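Local coordinates for designed Anbu Protein (PDB 5LOY) that is a consensus-designed ancestral beta subunit of the proteasome family that assembles helically and is probably an Ntn-type peptidase or amidase, at residues A[13-17]-A[44-48]; A[57-62]-A[89-93]; A[77-83]-A[114-118]. All coordinates share one frame; numbering follows the deposited sequence.

The three contacts run outward through the layered alpha-beta-beta-alpha fold of a proteasome-type subunit. Contact 1 joins the two sheets, its centre about 3 Å from that of the chain; contact 3 lays helix 79-94 on the outer side of one of them, its centre about 14 Å from that of contact 1; contact 2 packs the two helices of that outer layer, with its centre about 17 Å from each of the others. Contacts 1 and 3 meet through neighbouring strands, Val-45 N lying 2.8 Å from Gly-115 O, a probable hydrogen bond. Leu-46 links contact 1 to contact 2 through Ile-59. Asp-17, in segment 13-17, bonds to the amino end of Thr-1, the expected N-terminal nucleophile position.

Contact 1: residues A[13-17]-A[44-48]; sequences VFASD and IVLLT
Strand 11-21 of one sheet faces strand 42-50 of the other in the interface between the two sheets of the Ntn-hydrolase sandwich. The short strand segments come within 8.4 Å of each other with their directions 31° apart, too far for backbone pairing, so side chains fill the space between them. Phe-14 and Val-45 carry the centre, reaching in from opposite directions. The CB of Val-45 sits above the middle of the Phe-14 ring, 3.9 Å from its centroid and 12° off the normal, a CH-pi contact over the face. The two methyls of Val-45 spread over different parts of the same ring: CG1 lies over the CG end, while Val-45 CG2 reaches Phe-14 CE2 at 3.7 Å. This straddling follows from a first torsion that sets CG1 of Val-45 anti to its own nitrogen (chi1 -176°). Leu-47 CD1 lies at the ring edge, near its plane, 4.1 Å from Phe-14 CD1, and also touches the carbonyl O of Ala-15 at 3.9 Å, while CD2 approaches Ser-16 OG more loosely. Leu-194 of strand 191-197 and Met-33 of strand 33-38 also touch the Phe-14 side chain. Replacing Phe-14 with an alanine would probably leave CB and both methyls of Val-45 and CD1 of Leu-47 without the ring they pack on and open a gap between the sheets. Just beyond, Asp-17 accepts from Thr-1 N, Gly-188 N and Arg-19 N through OD2 and from Tyr-2 N through OD1; of these, Thr-1 and Tyr-2 tie the strand to the chain's amino end. Between the two segments themselves the adhesion is apolar and dispersive, which suggests that the relative placement of the sheets here depends mainly on shape and burial, all five touching residues being buried.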
loop_
_atom_site.group_PDB
_atom_site.type_symbol
_atom_site.label_atom_id
_atom_site.label_comp_id
_atom_site.label_asym_id
_atom_site.label_seq_id
_atom_site.Cartn_x
_atom_site.Cartn_y
_atom_site.Cartn_z
ATOM N N VAL A 13 17.547 5.106 11.572
ATOM C CA VAL A 13 17.783 4.687 10.196
ATOM C C VAL A 13 16.920 5.526 9.236
ATOM O O VAL A 13 15.722 5.693 9.464
ATOM C CB VAL A 13 17.392 3.221 10.017
ATOM C CG1 VAL A 13 17.546 2.804 8.564
ATOM C CG2 VAL A 13 18.225 2.334 10.915
ATOM N N PHE A 14 17.524 6.043 8.184
ATOM C CA PHE A 14 16.815 6.847 7.190
ATOM C C PHE A 14 17.060 6.305 5.808
ATOM O O PHE A 14 18.197 5.953 5.469
ATOM C CB PHE A 14 17.317 8.290 7.184
ATOM C CG PHE A 14 17.215 8.981 8.511
ATOM C CD1 PHE A 14 16.075 9.655 8.853
ATOM C CD2 PHE A 14 18.297 9.007 9.389
ATOM C CE1 PHE A 14 15.987 10.319 10.064
ATOM C CE2 PHE A 14 18.222 9.682 10.590
ATOM C CZ PHE A 14 17.059 10.335 10.928
ATOM N N ALA A 15 16.015 6.284 4.981
ATOM C CA ALA A 15 16.178 5.876 3.592
ATOM C C ALA A 15 15.269 6.657 2.677
ATOM O O ALA A 15 14.144 6.990 3.048
ATOM C CB ALA A 15 15.892 4.396 3.463
ATOM N N SER A 16 15.734 6.928 1.473
ATOM C CA SER A 16 14.921 7.656 0.504
ATOM C C SER A 16 15.296 7.279 -0.902
ATOM O O SER A 16 16.447 6.968 -1.148
ATOM C CB SER A 16 15.111 9.172 0.675
ATOM O OG SER A 16 16.470 9.523 0.484
ATOM N N ASP A 17 14.337 7.333 -1.822
ATOM C CA ASP A 17 14.601 7.072 -3.239
ATOM C C ASP A 17 14.888 8.397 -3.956
ATOM O O ASP A 17 15.069 9.424 -3.298
ATOM C CB ASP A 17 13.412 6.375 -3.883
ATOM C CG ASP A 17 12.326 7.354 -4.314
ATOM O OD1 ASP A 17 12.060 8.292 -3.524
ATOM O OD2 ASP A 17 11.770 7.201 -5.444
ATOM N N ILE A 44 21.800 16.048 12.106
ATOM C CA ILE A 44 20.392 16.233 11.735
ATOM C C ILE A 44 20.164 15.817 10.294
ATOM O O ILE A 44 20.910 16.230 9.415
ATOM C CB ILE A 44 19.997 17.696 11.906
ATOM C CG1 ILE A 44 20.006 18.036 13.390
ATOM C CG2 ILE A 44 18.615 17.948 11.325
ATOM C CD1 ILE A 44 19.856 19.506 13.649
ATOM N N VAL A 45 19.141 15.006 10.053
ATOM C CA VAL A 45 18.859 14.497 8.722
ATOM C C VAL A 45 17.456 14.879 8.313
ATOM O O VAL A 45 16.523 14.681 9.083
ATOM C CB VAL A 45 18.923 12.969 8.678
ATOM C CG1 VAL A 45 18.710 12.478 7.254
ATOM C CG2 VAL A 45 20.246 12.475 9.219
ATOM N N LEU A 46 17.327 15.423 7.101
ATOM C CA LEU A 46 16.048 15.888 6.555
ATOM C C LEU A 46 15.702 15.150 5.251
ATOM O O LEU A 46 16.498 15.128 4.322
ATOM C CB LEU A 46 16.125 17.397 6.317
ATOM C CG LEU A 46 14.915 18.098 5.689
ATOM C CD1 LEU A 46 13.719 18.088 6.632
ATOM C CD2 LEU A 46 15.264 19.525 5.333
ATOM N N LEU A 47 14.529 14.527 5.200
ATOM C CA LEU A 47 14.052 13.859 3.999
ATOM C C LEU A 47 12.855 14.641 3.474
ATOM O O LEU A 47 11.993 15.056 4.259
ATOM C CB LEU A 47 13.633 12.416 4.294
ATOM C CG LEU A 47 14.580 11.542 5.115
ATOM C CD1 LEU A 47 13.961 10.172 5.370
ATOM C CD2 LEU A 47 15.940 11.378 4.452
ATOM N N THR A 48 12.797 14.775 2.147
ATOM C CA THR A 48 11.780 15.555 1.471
ATOM C C THR A 48 10.803 14.753 0.583
ATOM O O THR A 48 11.154 13.722 0.014
ATOM C CB THR A 48 12.437 16.617 0.576
ATOM O OG1 THR A 48 13.098 15.989 -0.524
ATOM C CG2 THR A 48 13.444 17.408 1.366
#

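Contact 2: residues A[57-62]-A[89-93]; sequences AVISLL and ALREV
Val-93 and Val-58 meet with their side chains at about a right angle, CG2 of Val-93 lying 4.0 Å from CG2 of Val-58. The same Val-93 CG2 also leans on the backbone of Ala-57, and its CG1 rests against Ala-57 CB at 3.9 Å, so the two branches of one valine are spread over two successive residues of helix 52-62. Val-58 divides its own methyls in a similar way: with CG1 anti to its backbone N (chi1 170°), that branch faces Ala-89 CB while CG2 lies over the backbone of Leu-90, 3.9 Å from Leu-90 CA. Leu-61 also reaches across. Its CD2 comes down on the backbone of helix 79-94, 3.7 Å from Ala-89 O, and fits among Ala-89, Val-93 and Glu-92. The extended chain of Glu-92 passes Leu-61 at about a right angle; CB and CG, its aliphatic part, and the carboxylate carbon CD each lie about 4.0 Å from Leu-61 CD2, so the whole length of the exposed acid runs past the leucine. The next residue, Leu-62, brings its CD2 to Ala-89 CB at 4.0 Å. The small alanine thus receives three larger neighbours, Val-58, Leu-61 and Leu-62, and its CA stands only 5.7 Å from that of Val-58. On the side of the sheet, both Val-58 and Leu-90 touch Phe-112 of strand 110-118. The short helix segments pass 9.0 Å apart at 120°. This is the apolar packing of two consecutive helices in one outer helical layer of the proteasome-type alpha-beta-beta-alpha sandwich.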
loop_
_atom_site.group_PDB
_atom_site.type_symbol
_atom_site.label_atom_id
_atom_site.label_comp_id
_atom_site.label_asym_id
_atom_site.label_seq_id
_atom_site.Cartn_x
_atom_site.Cartn_y
_atom_site.Cartn_z
ATOM N N ALA A 57 12.762 25.223 -2.323
ATOM C CA ALA A 57 12.635 26.554 -1.749
ATOM C C ALA A 57 12.688 26.522 -0.208
ATOM O O ALA A 57 13.230 27.431 0.414
ATOM C CB ALA A 57 11.373 27.222 -2.225
ATOM N N VAL A 58 12.167 25.458 0.391
ATOM C CA VAL A 58 12.284 25.262 1.831
ATOM C C VAL A 58 13.739 25.074 2.227
ATOM O O VAL A 58 14.244 25.793 3.094
ATOM C CB VAL A 58 11.471 24.068 2.293
ATOM C CG1 VAL A 58 11.794 23.714 3.733
ATOM C CG2 VAL A 58 9.994 24.395 2.170
ATOM N N ILE A 59 14.415 24.130 1.578
ATOM C CA ILE A 59 15.829 23.910 1.828
ATOM C C ILE A 59 16.629 25.207 1.672
ATOM O O ILE A 59 17.499 25.490 2.479
ATOM C CB ILE A 59 16.417 22.871 0.889
ATOM C CG1 ILE A 59 15.768 21.503 1.096
ATOM C CG2 ILE A 59 17.905 22.730 1.104
ATOM C CD1 ILE A 59 15.802 21.033 2.529
ATOM N N SER A 60 16.333 25.998 0.652
ATOM C CA SER A 60 17.080 27.237 0.414
ATOM C C SER A 60 16.884 28.216 1.559
ATOM O O SER A 60 17.802 28.932 1.932
ATOM C CB SER A 60 16.631 27.900 -0.877
ATOM O OG SER A 60 17.340 29.102 -1.122
ATOM N N LEU A 61 15.682 28.239 2.114
ATOM C CA LEU A 61 15.355 29.125 3.227
ATOM C C LEU A 61 16.095 28.708 4.518
ATOM O O LEU A 61 16.544 29.550 5.258
ATOM C CB LEU A 61 13.844 29.087 3.446
ATOM C CG LEU A 61 13.134 30.239 4.102
ATOM C CD1 LEU A 61 13.589 31.562 3.537
ATOM C CD2 LEU A 61 11.643 30.072 3.879
ATOM N N LEU A 62 16.188 27.400 4.776
ATOM C CA LEU A 62 16.856 26.852 5.957
ATOM C C LEU A 62 18.356 27.006 5.928
ATOM O O LEU A 62 18.975 26.888 6.965
ATOM C CB LEU A 62 16.555 25.353 6.115
ATOM C CG LEU A 62 15.088 25.051 6.378
ATOM C CD1 LEU A 62 14.790 23.570 6.247
ATOM C CD2 LEU A 62 14.669 25.572 7.741
ATOM N N ALA A 89 9.349 27.384 7.725
ATOM C CA ALA A 89 9.901 27.625 6.398
ATOM C C ALA A 89 8.907 27.182 5.320
ATOM O O ALA A 89 8.692 27.879 4.338
ATOM C CB ALA A 89 11.227 26.888 6.249
ATOM N N LEU A 90 8.320 26.013 5.525
ATOM C CA LEU A 90 7.279 25.536 4.655
ATOM C C LEU A 90 6.118 26.523 4.557
ATOM O O LEU A 90 5.651 26.802 3.461
ATOM C CB LEU A 90 6.800 24.170 5.133
ATOM C CG LEU A 90 5.689 23.504 4.321
ATOM C CD1 LEU A 90 6.046 23.390 2.846
ATOM C CD2 LEU A 90 5.382 22.119 4.877
ATOM N N ARG A 91 5.646 27.075 5.672
ATOM C CA ARG A 91 4.555 28.049 5.598
ATOM C C ARG A 91 4.936 29.331 4.895
ATOM O O ARG A 91 4.113 29.911 4.188
ATOM C CB ARG A 91 4.065 28.433 6.966
ATOM C CG ARG A 91 3.191 27.391 7.597
ATOM C CD ARG A 91 3.190 27.624 9.086
ATOM N NE ARG A 91 2.400 26.622 9.780
ATOM C CZ ARG A 91 2.480 26.386 11.082
ATOM N NH1 ARG A 91 3.343 27.078 11.830
ATOM N NH2 ARG A 91 1.711 25.449 11.634
ATOM N N GLU A 92 6.161 29.794 5.126
ATOM C CA GLU A 92 6.670 30.983 4.461
ATOM C C GLU A 92 6.690 30.748 2.940
ATOM O O GLU A 92 6.259 31.601 2.185
ATOM C CB GLU A 92 8.057 31.377 5.012
ATOM C CG GLU A 92 8.630 32.698 4.488
ATOM C CD GLU A 92 9.802 33.263 5.329
ATOM O OE1 GLU A 92 9.878 32.971 6.549
ATOM O OE2 GLU A 92 10.653 34.021 4.772
ATOM N N VAL A 93 7.163 29.593 2.492
ATOM C CA VAL A 93 7.193 29.299 1.059
ATOM C C VAL A 93 5.787 29.202 0.442
ATOM O O VAL A 93 5.547 29.743 -0.631
ATOM C CB VAL A 93 8.001 28.019 0.783
ATOM C CG1 VAL A 93 7.830 27.570 -0.657
ATOM C CG2 VAL A 93 9.464 28.253 1.113
#

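Contact 3: residues A[77-83]-A[114-118]; sequences PSMFEAA and LGGQI
Met-79 folds its side chain back along strand 110-118, bent at both chi2 and chi3. The bends bring SD opposite the backbone at Gly-116, 4.0 Å from Gly-116 N, and turn CE toward Leu-114, whose CD2 lies 3.6 Å from that methyl. The sulfur packs on the bare backbone of Gly-116, whose positive phi is one that glycine tolerates. Leu-114 has CG anti to its backbone N (chi1 177°), which carries CD2 against the helix one turn in from its start: it reaches Ala-83 N at 3.4 Å and the CB atoms of Ala-82 and Ala-83. At the opposite end, Ile-118 sends CD1 to the helix start, 3.8 Å from Met-79 N and about 4.1 Å from Met-79 CG. Ser-78 is the N-cap, its OG accepting from Glu-81 N over 3.3 Å in a nearly straight bond (169°), while Glu-121 OE2 accepts from Met-79 N. The helix segment runs at 154° to the strand, nearly antiparallel. Ile-44 of strand 42-50 and Phe-126 of strand 124-128 also touch Met-79, so the start of helix 79-94 spans three adjacent strands of the sheet.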
loop_
_atom_site.group_PDB
_atom_site.type_symbol
_atom_site.label_atom_id
_atom_site.label_comp_id
_atom_site.label_asym_id
_atom_site.label_seq_id
_atom_site.Cartn_x
_atom_site.Cartn_y
_atom_site.Cartn_z
ATOM N N PRO A 77 18.327 24.714 19.460
ATOM C CA PRO A 77 18.661 24.143 20.766
ATOM C C PRO A 77 18.058 22.759 21.034
ATOM O O PRO A 77 18.470 22.089 21.967
ATOM C CB PRO A 77 18.095 25.170 21.752
ATOM C CG PRO A 77 16.957 25.810 21.016
ATOM C CD PRO A 77 17.315 25.783 19.552
ATOM N N SER A 78 17.077 22.336 20.250
ATOM C CA SER A 78 16.488 21.001 20.413
ATOM C C SER A 78 15.869 20.565 19.098
ATOM O O SER A 78 15.595 21.387 18.235
ATOM C CB SER A 78 15.437 20.994 21.535
ATOM O OG SER A 78 14.201 21.526 21.097
ATOM N N MET A 79 15.699 19.267 18.919
ATOM C CA MET A 79 15.080 18.757 17.704
ATOM C C MET A 79 13.639 19.216 17.551
ATOM O O MET A 79 13.163 19.376 16.449
ATOM C CB MET A 79 15.136 17.238 17.676
ATOM C CG MET A 79 16.527 16.686 17.361
ATOM S SD MET A 79 17.064 16.840 15.639
ATOM C CE MET A 79 15.536 16.786 14.747
ATOM N N PHE A 80 12.948 19.438 18.659
ATOM C CA PHE A 80 11.613 20.011 18.591
ATOM C C PHE A 80 11.680 21.396 17.931
ATOM O O PHE A 80 10.893 21.678 17.036
ATOM C CB PHE A 80 10.980 20.070 19.988
ATOM C CG PHE A 80 9.552 20.546 20.001
ATOM C CD1 PHE A 80 9.257 21.905 20.069
ATOM C CD2 PHE A 80 8.493 19.630 19.985
ATOM C CE1 PHE A 80 7.942 22.348 20.090
ATOM C CE2 PHE A 80 7.188 20.067 20.010
ATOM C CZ PHE A 80 6.910 21.426 20.065
ATOM N N GLU A 81 12.602 22.254 18.362
ATOM C CA GLU A 81 12.751 23.553 17.727
ATOM C C GLU A 81 13.204 23.439 16.264
ATOM O O GLU A 81 12.798 24.232 15.425
ATOM C CB GLU A 81 13.706 24.442 18.523
ATOM C CG GLU A 81 13.169 24.882 19.899
ATOM C CD GLU A 81 11.828 25.647 19.834
ATOM O OE1 GLU A 81 11.667 26.528 18.936
ATOM O OE2 GLU A 81 10.923 25.370 20.678
ATOM N N ALA A 82 14.043 22.467 15.950
ATOM C CA ALA A 82 14.444 22.227 14.563
ATOM C C ALA A 82 13.239 21.942 13.651
ATOM O O ALA A 82 13.110 22.518 12.566
ATOM C CB ALA A 82 15.419 21.058 14.494
ATOM N N ALA A 83 12.361 21.063 14.119
ATOM C CA ALA A 83 11.144 20.699 13.388
ATOM C C ALA A 83 10.259 21.912 13.187
ATOM O O ALA A 83 9.690 22.102 12.134
ATOM C CB ALA A 83 10.380 19.608 14.130
ATOM N N LEU A 114 12.185 14.609 9.722
ATOM C CA LEU A 114 13.337 15.260 10.304
ATOM C C LEU A 114 13.729 14.469 11.506
ATOM O O LEU A 114 12.911 14.229 12.389
ATOM C CB LEU A 114 12.990 16.688 10.740
ATOM C CG LEU A 114 14.147 17.416 11.439
ATOM C CD1 LEU A 114 15.153 17.886 10.415
ATOM C CD2 LEU A 114 13.675 18.603 12.229
ATOM N N GLY A 115 14.989 14.088 11.585
ATOM C CA GLY A 115 15.479 13.399 12.785
ATOM C C GLY A 115 16.950 13.558 13.027
ATOM O O GLY A 115 17.673 14.082 12.191
ATOM N N GLY A 116 17.401 13.120 14.186
ATOM C CA GLY A 116 18.803 13.233 14.536
ATOM C C GLY A 116 19.026 13.257 16.033
ATOM O O GLY A 116 18.156 12.854 16.795
ATOM N N GLN A 117 20.198 13.744 16.443
ATOM C CA GLN A 117 20.542 13.831 17.846
ATOM C C GLN A 117 21.394 15.063 18.100
ATOM O O GLN A 117 22.302 15.366 17.347
ATOM C CB GLN A 117 21.264 12.571 18.310
ATOM C CG GLN A 117 21.651 12.631 19.775
ATOM C CD GLN A 117 22.102 11.299 20.338
ATOM O OE1 GLN A 117 22.642 10.450 19.634
ATOM N NE2 GLN A 117 21.904 11.124 21.620
ATOM N N ILE A 118 21.085 15.766 19.181
ATOM C CA ILE A 118 21.845 16.934 19.615
ATOM C C ILE A 118 22.450 16.575 20.963
ATOM O O ILE A 118 21.783 15.972 21.769
ATOM C CB ILE A 118 20.906 18.144 19.701
ATOM C CG1 ILE A 118 20.560 18.602 18.280
ATOM C CG2 ILE A 118 21.536 19.270 20.481
ATOM C CD1 ILE A 118 19.381 19.556 18.189
#